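Long-range contacts in haemagglutinin I (Physarum polycephalum, PDB 3A5P), which probably binds carbohydrates as a haemagglutinating lectin, through what appears to be a minimal recognition domain of the legume lectin fold: residues 16-21 and 31-36; 38-43 and 56-61; 48-53 and 65-70; 4-9 and 73-78. All blocks are in the same frame, centred on the assembly; numbering follows the deposited sequence. Where two conformers were deposited one is given.

Contact 1. Residues 16-21 and 31-36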
# COMPACT_ATOMS: atom_id res chain seq x y z
N ASN A 16 -9.59 10.53 0.99
CA ASN A 16 -8.16 10.26 1.12
C ASN A 16 -7.89 8.90 1.74
O ASN A 16 -6.80 8.35 1.59
CB ASN A 16 -7.44 11.33 1.96
CG ASN A 16 -7.35 12.67 1.23
OD1 ASN A 16 -7.12 12.71 0.03
ND2 ASN A 16 -7.52 13.76 1.97
N LEU A 17 -8.90 8.37 2.44
CA LEU A 17 -8.76 7.14 3.21
C LEU A 17 -9.56 6.02 2.53
O LEU A 17 -10.75 6.20 2.23
CB LEU A 17 -9.26 7.33 4.65
CG LEU A 17 -9.52 6.09 5.52
CD1 LEU A 17 -8.22 5.30 5.77
CD2 LEU A 17 -10.19 6.47 6.83
N ALA A 18 -8.90 4.90 2.25
CA ALA A 18 -9.58 3.76 1.65
C ALA A 18 -8.91 2.42 1.95
O ALA A 18 -7.70 2.33 2.13
CB ALA A 18 -9.70 3.93 0.14
N LEU A 19 -9.72 1.37 1.93
CA LEU A 19 -9.23 -0.01 2.05
C LEU A 19 -9.25 -0.69 0.68
O LEU A 19 -10.25 -0.60 -0.05
CB LEU A 19 -10.14 -0.78 3.01
CG LEU A 19 -9.93 -2.29 3.19
CD1 LEU A 19 -8.64 -2.60 3.95
CD2 LEU A 19 -11.16 -2.90 3.91
N TYR A 20 -8.16 -1.39 0.35
CA TYR A 20 -8.05 -2.24 -0.85
C TYR A 20 -7.42 -3.61 -0.51
O TYR A 20 -6.39 -3.67 0.17
CB TYR A 20 -7.17 -1.58 -1.92
CG TYR A 20 -7.66 -0.22 -2.34
CD1 TYR A 20 -8.81 -0.09 -3.13
CD2 TYR A 20 -7.02 0.94 -1.91
CE1 TYR A 20 -9.31 1.16 -3.49
CE2 TYR A 20 -7.50 2.21 -2.29
CZ TYR A 20 -8.63 2.31 -3.08
OH TYR A 20 -9.15 3.54 -3.44
N PRO A 21 -8.03 -4.71 -0.98
CA PRO A 21 -9.39 -4.80 -1.52
C PRO A 21 -10.38 -4.72 -0.34
O PRO A 21 -10.06 -5.22 0.77
CB PRO A 21 -9.41 -6.18 -2.19
CG PRO A 21 -8.47 -7.00 -1.37
CD PRO A 21 -7.36 -6.02 -0.97
N TYR A 31 -4.96 -3.62 2.57
CA TYR A 31 -4.11 -2.43 2.58
C TYR A 31 -4.99 -1.24 2.89
O TYR A 31 -5.97 -0.99 2.17
CB TYR A 31 -3.45 -2.27 1.20
CG TYR A 31 -2.59 -3.46 0.81
CD1 TYR A 31 -1.25 -3.53 1.19
CD2 TYR A 31 -3.13 -4.53 0.10
CE1 TYR A 31 -0.46 -4.61 0.86
CE2 TYR A 31 -2.34 -5.65 -0.23
CZ TYR A 31 -1.00 -5.67 0.14
OH TYR A 31 -0.22 -6.75 -0.18
N VAL A 32 -4.69 -0.56 3.99
CA VAL A 32 -5.39 0.69 4.30
C VAL A 32 -4.50 1.85 3.84
O VAL A 32 -3.36 1.99 4.31
CB VAL A 32 -5.77 0.84 5.80
CG1 VAL A 32 -6.42 2.20 6.04
CG2 VAL A 32 -6.74 -0.25 6.18
N THR A 33 -5.04 2.64 2.93
CA THR A 33 -4.28 3.69 2.27
C THR A 33 -4.79 5.06 2.68
O THR A 33 -5.99 5.26 2.82
CB THR A 33 -4.35 3.56 0.72
OG1 THR A 33 -5.72 3.63 0.28
CG2 THR A 33 -3.68 2.22 0.27
N VAL A 34 -3.86 5.99 2.89
CA VAL A 34 -4.21 7.40 3.20
C VAL A 34 -3.27 8.24 2.36
O VAL A 34 -2.03 8.12 2.46
CB VAL A 34 -3.98 7.75 4.72
CG1 VAL A 34 -4.40 9.21 5.00
CG2 VAL A 34 -4.73 6.78 5.63
N THR A 35 -3.86 9.08 1.51
CA THR A 35 -3.08 9.87 0.56
C THR A 35 -1.99 10.64 1.29
O THR A 35 -2.27 11.36 2.28
CB THR A 35 -3.99 10.84 -0.17
OG1 THR A 35 -4.91 10.10 -0.99
CG2 THR A 35 -3.16 11.82 -1.03
N GLY A 36 -0.74 10.47 0.82
CA GLY A 36 0.40 11.19 1.36
C GLY A 36 1.22 10.33 2.31
O GLY A 36 2.34 10.69 2.69
O HOH W 1 -6.67 6.22 -0.14
O HOH W 2 -6.49 11.52 -2.56
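Leu17 to Tyr20 pair with Tyr31 to Val34 as antiparallel strands, their axes 4.7 Å apart at 156°, in a beta hairpin. Ala18 with Thr33 and Tyr20 with Tyr31 are the hydrogen-bonded pairs. The bond from Thr33 N to Ala18 O is almost straight, 176° at the hydrogen. At the hairpin's open end Thr35 N donates to Asn16 O. Leu17, Leu19, Val32 and Val34 share one face. Leu17 CG lies anti to the backbone N (chi1 166°), and CD1 reaches across to Val32 CG1 at 3.6 Å and Val34 CG2 at 3.8 Å. Leu19 CD1 meets the other branch of Val32, CG2, at 3.8 Å. The other face carries Ala18, Tyr20, Tyr31 and Thr33. Here Thr33 OG1 sits at the edge of the Tyr20 ring, 3.4 Å from CE2, and the two side chains cross at about a right angle. One water bridges Thr33 OG1 and Asn16 O. A second joins Asn16 OD1 to Thr35 OG1, whose direct separation is 3.6 Å. The Tyr20 face lies against the second subunit, where Tyr20 stacks on Tyr20 of that subunit. The leucine and valine face packs on Val5 and Ile7 of strand 3-10 and on Phe80 of strand 74-81. Strand 17-20 is outermost in its sheet within this chain, and strand 40-43 adjoins strand 30-34.

Contact 2. Residues 38-43 and 56-61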
# COMPACT_ATOMS: atom_id res chain seq x y z
N ALA A 38 2.43 6.18 3.79
CA ALA A 38 2.67 4.76 3.48
C ALA A 38 1.45 3.91 3.83
O ALA A 38 0.81 4.14 4.87
CB ALA A 38 3.91 4.28 4.21
N PRO A 39 1.08 2.95 2.94
CA PRO A 39 -0.02 2.05 3.27
C PRO A 39 0.27 1.25 4.54
O PRO A 39 1.44 0.97 4.84
CB PRO A 39 -0.10 1.10 2.05
CG PRO A 39 0.49 1.91 0.90
CD PRO A 39 1.61 2.70 1.58
N ILE A 40 -0.78 0.97 5.29
CA ILE A 40 -0.72 0.02 6.39
C ILE A 40 -1.17 -1.33 5.83
O ILE A 40 -2.27 -1.42 5.29
CB ILE A 40 -1.68 0.45 7.53
CG1 ILE A 40 -1.40 1.90 7.98
CG2 ILE A 40 -1.67 -0.60 8.71
CD1 ILE A 40 -2.55 2.47 8.79
N THR A 41 -0.31 -2.35 5.93
CA THR A 41 -0.63 -3.69 5.42
C THR A 41 -1.09 -4.61 6.55
O THR A 41 -0.48 -4.64 7.62
CB THR A 41 0.59 -4.34 4.66
OG1 THR A 41 1.01 -3.48 3.59
CG2 THR A 41 0.21 -5.74 4.09
N PHE A 42 -2.19 -5.31 6.32
CA PHE A 42 -2.70 -6.33 7.23
C PHE A 42 -2.52 -7.66 6.52
O PHE A 42 -2.94 -7.81 5.38
CB PHE A 42 -4.20 -6.12 7.49
CG PHE A 42 -4.52 -4.83 8.20
CD1 PHE A 42 -4.87 -4.84 9.55
CD2 PHE A 42 -4.49 -3.62 7.51
CE1 PHE A 42 -5.17 -3.64 10.22
CE2 PHE A 42 -4.78 -2.41 8.18
CZ PHE A 42 -5.13 -2.43 9.52
N SER A 43 -1.90 -8.63 7.17
CA SER A 43 -1.66 -9.92 6.51
C SER A 43 -1.35 -11.02 7.52
O SER A 43 -1.16 -10.75 8.71
CB SER A 43 -0.51 -9.80 5.47
OG SER A 43 0.76 -9.65 6.10
N ILE A 56 -3.52 -11.47 12.97
CA ILE A 56 -3.36 -10.55 11.85
C ILE A 56 -2.12 -9.70 12.17
O ILE A 56 -2.07 -9.04 13.22
CB ILE A 56 -4.57 -9.60 11.68
CG1 ILE A 56 -5.88 -10.40 11.62
CG2 ILE A 56 -4.39 -8.74 10.37
CD1 ILE A 56 -7.17 -9.51 11.80
N THR A 57 -1.14 -9.75 11.28
CA THR A 57 0.09 -8.95 11.41
C THR A 57 -0.07 -7.62 10.68
O THR A 57 -0.66 -7.56 9.61
CB THR A 57 1.28 -9.70 10.87
OG1 THR A 57 1.43 -10.90 11.64
CG2 THR A 57 2.54 -8.85 10.97
N VAL A 58 0.41 -6.56 11.32
CA VAL A 58 0.26 -5.21 10.78
C VAL A 58 1.64 -4.65 10.46
O VAL A 58 2.54 -4.65 11.33
CB VAL A 58 -0.51 -4.31 11.76
CG1 VAL A 58 -0.65 -2.87 11.21
CG2 VAL A 58 -1.87 -4.91 12.05
N HIS A 59 1.81 -4.20 9.21
CA HIS A 59 3.00 -3.47 8.82
C HIS A 59 2.67 -1.99 8.57
O HIS A 59 1.70 -1.66 7.87
CB HIS A 59 3.65 -4.09 7.58
CG HIS A 59 4.41 -5.34 7.88
ND1 HIS A 59 3.80 -6.56 8.01
CD2 HIS A 59 5.73 -5.54 8.10
CE1 HIS A 59 4.72 -7.48 8.30
NE2 HIS A 59 5.90 -6.88 8.35
N ASN A 60 3.45 -1.12 9.18
CA ASN A 60 3.32 0.32 8.95
C ASN A 60 4.38 0.70 7.90
O ASN A 60 5.57 0.84 8.22
CB ASN A 60 3.49 1.08 10.27
CG ASN A 60 3.12 2.55 10.17
OD1 ASN A 60 2.67 3.04 9.11
ND2 ASN A 60 3.32 3.28 11.26
N GLY A 61 3.96 0.82 6.64
CA GLY A 61 4.92 0.91 5.55
C GLY A 61 5.74 -0.37 5.55
O GLY A 61 5.16 -1.48 5.55
O HOH W 3 1.96 4.96 7.27
O HOH W 4 2.79 -1.48 4.20
O HOH W 5 1.13 -7.29 7.26
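Ile40 CG2 stands anti to the backbone N, while Val58 CG1 does the same from the partner strand (chi1 179°), and the two methyls meet at 3.5 Å. Their side chains lie side by side and point the same way. They belong to an antiparallel beta hairpin in a five-stranded sheet, consistent with a legume-lectin-like fold. Phe42 CG is anti to its carbonyl carbon (chi1 -64°), beside the backbone N. The ring carbon CD1 touches Val58 CG2 at 3.9 Å, and Ile56 CG2 comes to the ring edge near its plane. Ile40, Phe42 and Val58 are buried on this face, and Phe42 packs on Trp3 and Val5 of strand 3-10. Asn60 shares the face: ND2 reaches Thr99 O, while a water links OD1 to Ala38 O. Thr41 with His59 and Ser43 with Thr57 are the hydrogen-bonded pairs, each joined by two backbone bonds. Beyond them Gly61 N donates to Pro39 O. Gly61 has a positive phi, and its CA packs 3.8 Å from Ala38 CB; a CB here would lie very near Ala38 CB. On the opposite face His59 NE2 bonds Ala104 O of the second subunit, and Thr57 OG1 bonds Ile45 O. A second water lies in plane at the edge of the His59 ring, 2.9 Å from ND1, and also contacts Ser43 OG at 2.7 Å and Thr57 O at 3.0 Å.

Contact 3. Residues 48-53 and 65-70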
# COMPACT_ATOMS: atom_id res chain seq x y z
N LYS A 48 2.92 -16.70 14.69
CA LYS A 48 1.95 -16.21 15.65
C LYS A 48 2.65 -15.94 16.98
O LYS A 48 3.27 -16.85 17.55
CB LYS A 48 0.80 -17.19 15.85
CG LYS A 48 -0.26 -16.67 16.82
CD LYS A 48 -1.63 -17.32 16.64
CE LYS A 48 -1.73 -18.69 17.31
NZ LYS A 48 -1.50 -18.61 18.78
N THR A 49 2.59 -14.69 17.44
CA THR A 49 3.07 -14.31 18.78
C THR A 49 1.94 -14.07 19.78
O THR A 49 2.16 -14.14 20.99
CB THR A 49 3.98 -13.06 18.76
OG1 THR A 49 3.28 -11.96 18.17
CG2 THR A 49 5.29 -13.31 18.00
N VAL A 50 0.75 -13.76 19.27
CA VAL A 50 -0.42 -13.51 20.13
C VAL A 50 -0.96 -14.80 20.76
O VAL A 50 -0.74 -15.90 20.22
CB VAL A 50 -1.55 -12.76 19.37
CG1 VAL A 50 -1.09 -11.37 18.95
CG2 VAL A 50 -2.01 -13.57 18.16
N HIS A 51 -1.68 -14.66 21.88
CA HIS A 51 -2.22 -15.82 22.59
C HIS A 51 -3.50 -16.40 21.98
O HIS A 51 -3.81 -17.58 22.17
CB HIS A 51 -2.39 -15.52 24.09
CG HIS A 51 -1.08 -15.38 24.83
ND1 HIS A 51 -0.98 -14.73 26.04
CD2 HIS A 51 0.17 -15.81 24.52
CE1 HIS A 51 0.28 -14.76 26.44
NE2 HIS A 51 1.00 -15.40 25.53
N GLN A 52 -4.24 -15.58 21.22
CA GLN A 52 -5.48 -16.04 20.58
C GLN A 52 -5.21 -17.10 19.52
O GLN A 52 -4.07 -17.26 19.08
CB GLN A 52 -6.26 -14.86 19.98
CG GLN A 52 -6.78 -13.85 21.01
CD GLN A 52 -5.70 -12.93 21.58
OE1 GLN A 52 -4.61 -12.78 21.00
NE2 GLN A 52 -6.00 -12.29 22.71
N SER A 53 -6.26 -17.83 19.13
CA SER A 53 -6.17 -18.89 18.10
C SER A 53 -5.61 -18.37 16.78
O SER A 53 -4.79 -19.04 16.14
CB SER A 53 -7.54 -19.51 17.82
OG SER A 53 -8.18 -19.98 19.00
N ALA A 65 4.62 -3.38 12.69
CA ALA A 65 4.10 -2.53 13.75
C ALA A 65 3.74 -3.37 14.99
O ALA A 65 4.25 -3.11 16.10
CB ALA A 65 2.90 -1.74 13.25
N PHE A 66 2.88 -4.36 14.80
CA PHE A 66 2.42 -5.27 15.87
C PHE A 66 1.57 -6.37 15.28
O PHE A 66 1.26 -6.35 14.09
CB PHE A 66 1.63 -4.53 16.98
CG PHE A 66 0.70 -3.44 16.47
CD1 PHE A 66 -0.51 -3.75 15.84
CD2 PHE A 66 1.05 -2.09 16.62
CE1 PHE A 66 -1.36 -2.73 15.36
CE2 PHE A 66 0.21 -1.07 16.14
CZ PHE A 66 -1.00 -1.40 15.52
N GLN A 67 1.15 -7.31 16.13
CA GLN A 67 0.26 -8.36 15.70
C GLN A 67 -0.98 -8.33 16.56
O GLN A 67 -0.89 -8.09 17.78
CB GLN A 67 0.96 -9.71 15.82
CG GLN A 67 0.21 -10.87 15.19
CD GLN A 67 1.03 -12.16 15.25
OE1 GLN A 67 0.88 -12.95 16.19
NE2 GLN A 67 1.93 -12.35 14.28
N LEU A 68 -2.12 -8.60 15.92
CA LEU A 68 -3.43 -8.65 16.55
C LEU A 68 -3.89 -10.11 16.62
O LEU A 68 -3.55 -10.91 15.75
CB LEU A 68 -4.44 -7.90 15.69
CG LEU A 68 -4.03 -6.55 15.07
CD1 LEU A 68 -4.98 -6.19 13.93
CD2 LEU A 68 -4.06 -5.49 16.14
N GLY A 69 -4.69 -10.42 17.63
CA GLY A 69 -5.28 -11.76 17.77
C GLY A 69 -6.79 -11.71 17.68
O GLY A 69 -7.43 -10.67 17.97
N TYR A 70 -7.37 -12.83 17.29
CA TYR A 70 -8.83 -12.95 17.25
C TYR A 70 -9.31 -14.40 17.39
O TYR A 70 -8.56 -15.36 17.16
CB TYR A 70 -9.40 -12.29 15.97
CG TYR A 70 -9.13 -13.02 14.67
CD1 TYR A 70 -10.03 -13.98 14.18
CD2 TYR A 70 -7.96 -12.77 13.92
CE1 TYR A 70 -9.79 -14.66 12.99
CE2 TYR A 70 -7.71 -13.47 12.71
CZ TYR A 70 -8.63 -14.41 12.26
OH TYR A 70 -8.41 -15.11 11.10
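Gln67 OE1 receives two backbone N-H groups of the 48-53 loop, Thr49 N at 2.7 Å and Val50 N at 3.2 Å. Both donors approach from the same face of the amide plane. The bonds are fairly straight, 156° at the Thr49 hydrogen and 160° at that of Val50. Thr49 OG1 lies near the same oxygen at 3.3 Å, at most a weak bond. Gln67 CG is anti to the backbone N (chi1 -171°), and the extended chain beyond it carries the amide to the loop's N-H groups. NE2 of this amide bonds Pro47 O and Thr57 OG1, which fixes the turn of the group. Around this polar point Val50 and Gln52 pack on the strand backbone. Val50 CG2 rests 3.8 Å from Gly69 CA, and Gln52 OE1 is 3.5 Å from the same carbon. The absence of a side chain on Gly69 lets both groups come this close. Gln52 CB also meets Tyr70 N at 3.5 Å. Inside the loop, Lys48 bends at chi3 and chi4, and NZ bonds Val50 O and Gln52 O, which links this side chain to two carbonyls further along the loop. Gln52 packs further on Glu71 and Phe92. The loop follows strand 40-43 and leads into strand 54-60. It lies over strand 63-70, outermost in the five-stranded sheet within this chain, with Lys48, Val50 and Gln67 all touching Tyr55.

Contact 4. Residues 4-9 and 73-78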
# COMPACT_ATOMS: atom_id res chain seq x y z
N SER A 4 -11.75 -9.54 8.44
CA SER A 4 -12.04 -8.35 7.65
C SER A 4 -11.34 -7.15 8.30
O SER A 4 -10.80 -7.27 9.41
CB SER A 4 -13.55 -8.12 7.57
OG SER A 4 -14.07 -7.81 8.86
N VAL A 5 -11.36 -6.01 7.60
CA VAL A 5 -10.84 -4.76 8.13
C VAL A 5 -11.94 -3.70 8.03
O VAL A 5 -12.53 -3.49 6.95
CB VAL A 5 -9.57 -4.26 7.38
CG1 VAL A 5 -9.07 -2.95 8.00
CG2 VAL A 5 -8.45 -5.31 7.42
N GLN A 6 -12.24 -3.07 9.17
CA GLN A 6 -13.20 -1.95 9.23
C GLN A 6 -12.44 -0.65 9.42
O GLN A 6 -11.47 -0.60 10.16
CB GLN A 6 -14.14 -2.13 10.41
CG GLN A 6 -15.23 -3.16 10.16
CD GLN A 6 -16.30 -2.61 9.25
OE1 GLN A 6 -16.80 -1.48 9.46
NE2 GLN A 6 -16.66 -3.37 8.23
N ILE A 7 -12.88 0.41 8.76
CA ILE A 7 -12.18 1.69 8.89
C ILE A 7 -13.15 2.75 9.43
O ILE A 7 -14.28 2.88 8.93
CB ILE A 7 -11.47 2.13 7.58
CG1 ILE A 7 -12.48 2.19 6.41
CG2 ILE A 7 -10.28 1.18 7.25
CD1 ILE A 7 -11.97 2.90 5.17
N VAL A 8 -12.73 3.45 10.48
CA VAL A 8 -13.56 4.50 11.09
C VAL A 8 -12.79 5.79 10.93
O VAL A 8 -11.67 5.91 11.43
CB VAL A 8 -13.87 4.22 12.60
CG1 VAL A 8 -14.64 5.36 13.22
CG2 VAL A 8 -14.63 2.90 12.78
N ASP A 9 -13.38 6.73 10.19
CA ASP A 9 -12.74 7.99 9.87
C ASP A 9 -13.19 9.10 10.83
O ASP A 9 -14.20 9.76 10.61
CB ASP A 9 -13.07 8.38 8.42
CG ASP A 9 -12.38 9.67 7.97
OD1 ASP A 9 -11.53 10.22 8.70
OD2 ASP A 9 -12.71 10.13 6.86
N GLY A 73 -14.70 -15.26 13.53
CA GLY A 73 -14.44 -14.41 12.37
C GLY A 73 -13.91 -13.06 12.83
O GLY A 73 -14.62 -12.29 13.47
N GLY A 74 -12.65 -12.78 12.51
CA GLY A 74 -11.97 -11.57 12.97
C GLY A 74 -12.39 -10.29 12.26
O GLY A 74 -12.72 -10.30 11.07
N VAL A 75 -12.43 -9.18 13.01
CA VAL A 75 -12.68 -7.86 12.45
C VAL A 75 -11.64 -6.93 13.05
O VAL A 75 -11.69 -6.63 14.25
CB VAL A 75 -14.12 -7.34 12.77
CG1 VAL A 75 -14.35 -5.96 12.15
CG2 VAL A 75 -15.17 -8.32 12.27
N ALA A 76 -10.67 -6.52 12.24
CA ALA A 76 -9.70 -5.53 12.70
C ALA A 76 -10.26 -4.15 12.34
O ALA A 76 -10.48 -3.84 11.17
CB ALA A 76 -8.34 -5.76 12.06
N THR A 77 -10.52 -3.34 13.36
CA THR A 77 -11.07 -2.01 13.12
C THR A 77 -9.97 -0.97 13.32
O THR A 77 -9.36 -0.92 14.39
CB THR A 77 -12.25 -1.72 14.07
OG1 THR A 77 -13.28 -2.70 13.84
CG2 THR A 77 -12.81 -0.29 13.79
N ALA A 78 -9.71 -0.17 12.28
CA ALA A 78 -8.73 0.92 12.37
C ALA A 78 -9.47 2.24 12.46
O ALA A 78 -10.21 2.60 11.53
CB ALA A 78 -7.79 0.90 11.16
O HOH W 6 -14.98 -10.53 9.43
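Ser4 N donates to Gly74 O at 2.9 Å, the first of five backbone bonds that join two parallel strands. Ser4 O then accepts from Ala76 N, and Ala76 O from Gln6 N. Gln6 O takes Ala78 N, and Ala78 O takes Val8 N, the last bond at 170°. In this ladder Ser4, Gln6 and Val8 are hydrogen-bonded to Gly74, Ala76 and Ala78, while Ser4 sits beside Val75 and Gln6 beside Thr77 as bridge partners. Gly74 O has a second donor, a water at 2.8 Å, which also bonds Ser4 OG at 2.9 Å. The side chains across the ladder meet by packing. Gln6 CG lies 3.5 Å from Val75 CG1, Gln6 CB is 3.6 Å from Thr77 OG1, and Val8 CG2 touches Thr77 CG2 at 3.8 Å. On the other face Val5 and Ile7 pack against strands 17-20 and 30-34. The strands are thus held by their main chains, with one water adding a polar link at the Ser4 end and apolar side chains facing the opposing sheet.

The contacts build a two-sheet fold. Contacts 1, 2 and 3 involve the five-stranded antiparallel sheet, while contact 4 belongs to the mixed sheet facing it. Contacts 1 and 2 are neighbours, centres about 11 Å apart, because strands 30-34 and 40-43 lie side by side. Contacts 2 and 3 share the border of strands 54-60 and 63-70, and their segments alternate along the chain. Contacts 1 and 3 lie about 23 Å apart between centres. Contact 4 closes a loop that encloses the other three. Val32 of contact 1 and Phe42 of contact 2 meet Val5 of contact 4, forming apolar interior between the sheets. Contacts 1 and 2 also lie at the subunit interface.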